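Local coordinates for oxalate-binding protein (Thermotoga maritima, PDB 1O4T) that binds oxalate beside a manganese ion in a homodimeric cupin and is a putative oxalate decarboxylase, at residues Lys63-Pro66 with Gly67-Val70. Sequence-based numbering, arbitrary orientation.
Sequences KLPP and GSSV
Pro65 and Ser68 face each other across a type II beta turn, their CA atoms 5.6 Å apart, where strand 56-64 of one sheet of the cupin double-stranded beta-helix passes into strand 69-74 of the other. The turn is closed by Ser68 N, which donates to Pro65 O at 3.0 Å with an N-H...O angle of 156°. Pro66 and Gly67 fill its two corners. The proline ring restricts phi to the values found at the first corner, while Gly67 takes the positive phi of 96° that the second demands; a CB there would collide with Pro66 O.

The side chain of Ser68 adds a second bond to the same acceptor. A chi1 of 68° turns OG back toward the incoming strand, where it reaches Pro65 O at 2.7 Å in the carbonyl plane, on a lone pair, whereas the backbone N-H approaches tilted from that plane. One carbonyl is thus gripped by the amide and hydroxyl of a single residue. Replacing Ser68 by alanine removes OG, and Pro65 O would probably keep only the backbone N-H of the turn as donor, with a gap beside Leu64 CB. The ring of Pro65 packs with CD 3.2 Å from Ser68 OG, and its imide nitrogen, close to this buried hydroxyl, has no hydrogen to offer it.

On the strand side of the turn, Leu64 points across to the outgoing strand, filling the buried angle between the two strands with Val41 and Phe126 around it. Its CD1 meets Val70 CG2 at 4.2 Å; Val70, packed also on Ile116, carries this apolar layer toward the ligand site, its side chain lying about 5 Å from the bound oxalate. Nearer the turn, Leu64 CB lies 3.2 Å from Ser68 OG.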
ATOM      1  N   LYS A  63      12.129   3.822  -3.827  1.00 30.91           N
ATOM      2  CA  LYS A  63      13.090   2.929  -4.429  1.00 32.27           C
ATOM      3  C   LYS A  63      14.441   3.205  -3.808  1.00 32.63           C
ATOM      4  O   LYS A  63      14.951   4.332  -3.894  1.00 32.73           O
ATOM      5  CB  LYS A  63      13.163   3.201  -5.910  1.00 32.85           C
ATOM      6  CG  LYS A  63      14.080   2.256  -6.667  1.00 36.93           C
ATOM      7  CD  LYS A  63      13.873   2.421  -8.179  1.00 41.92           C
ATOM      8  CE  LYS A  63      14.958   3.219  -8.800  1.00 44.90           C
ATOM      9  NZ  LYS A  63      14.730   3.362 -10.310  1.00 49.09           N
ATOM     10  N   LEU A  64      15.000   2.183  -3.160  1.00 32.12           N
ATOM     11  CA  LEU A  64      16.342   2.206  -2.570  1.00 31.86           C
ATOM     12  C   LEU A  64      17.303   1.345  -3.412  1.00 31.82           C
ATOM     13  O   LEU A  64      17.229   0.102  -3.400  1.00 30.70           O
ATOM     14  CB  LEU A  64      16.305   1.665  -1.138  1.00 31.75           C
ATOM     15  CG  LEU A  64      16.039   2.719  -0.062  1.00 32.09           C
ATOM     16  CD1 LEU A  64      14.736   3.523  -0.330  1.00 32.46           C
ATOM     17  CD2 LEU A  64      16.024   2.084   1.344  1.00 31.14           C
ATOM     18  N   PRO A  65      18.206   1.986  -4.133  1.00 31.35           N
ATOM     19  CA  PRO A  65      19.256   1.258  -4.822  1.00 32.20           C
ATOM     20  C   PRO A  65      20.098   0.424  -3.850  1.00 32.40           C
ATOM     21  O   PRO A  65      20.118   0.713  -2.654  1.00 32.28           O
ATOM     22  CB  PRO A  65      20.117   2.367  -5.432  1.00 32.20           C
ATOM     23  CG  PRO A  65      19.230   3.553  -5.478  1.00 32.87           C
ATOM     24  CD  PRO A  65      18.308   3.434  -4.348  1.00 32.02           C
ATOM     25  N   PRO A  66      20.771  -0.601  -4.349  1.00 32.87           N
ATOM     26  CA  PRO A  66      21.676  -1.380  -3.537  1.00 33.67           C
ATOM     27  C   PRO A  66      22.645  -0.507  -2.765  1.00 34.37           C
ATOM     28  O   PRO A  66      23.301   0.355  -3.357  1.00 35.26           O
ATOM     29  CB  PRO A  66      22.402  -2.240  -4.575  1.00 33.58           C
ATOM     30  CG  PRO A  66      21.364  -2.424  -5.624  1.00 34.12           C
ATOM     31  CD  PRO A  66      20.665  -1.136  -5.716  1.00 33.36           C
ATOM     32  N   GLY A  67      22.698  -0.708  -1.453  1.00 34.68           N
ATOM     33  CA  GLY A  67      23.603   0.052  -0.581  1.00 35.28           C
ATOM     34  C   GLY A  67      22.976   1.265   0.109  1.00 34.87           C
ATOM     35  O   GLY A  67      23.600   1.856   0.999  1.00 35.24           O
ATOM     36  N   SER A  68      21.773   1.656  -0.309  1.00 33.37           N
ATOM     37  CA  SER A  68      21.195   2.890   0.177  1.00 33.33           C
ATOM     38  C   SER A  68      20.275   2.627   1.376  1.00 33.21           C
ATOM     39  O   SER A  68      19.877   1.475   1.635  1.00 32.43           O
ATOM     40  CB  SER A  68      20.441   3.612  -0.947  1.00 33.00           C
ATOM     41  OG  SER A  68      19.292   2.874  -1.319  1.00 33.92           O
ATOM     42  N   SER A  69      19.939   3.693   2.089  1.00 33.23           N
ATOM     43  CA  SER A  69      19.060   3.598   3.253  1.00 34.07           C
ATOM     44  C   SER A  69      18.286   4.876   3.447  1.00 33.95           C
ATOM     45  O   SER A  69      18.705   5.942   2.987  1.00 34.53           O
ATOM     46  CB  SER A  69      19.852   3.304   4.520  1.00 34.47           C
ATOM     47  OG  SER A  69      20.620   4.422   4.987  1.00 35.31           O
ATOM     48  N   VAL A  70      17.130   4.764   4.100  1.00 34.03           N
ATOM     49  CA  VAL A  70      16.484   5.918   4.732  1.00 33.14           C
ATOM     50  C   VAL A  70      16.954   5.905   6.177  1.00 33.61           C
ATOM     51  O   VAL A  70      16.865   4.888   6.844  1.00 33.67           O
ATOM     52  CB  VAL A  70      14.973   5.818   4.716  1.00 33.37           C
ATOM     53  CG1 VAL A  70      14.363   7.004   5.404  1.00 33.00           C
ATOM     54  CG2 VAL A  70      14.463   5.686   3.293  1.00 32.45           C
TER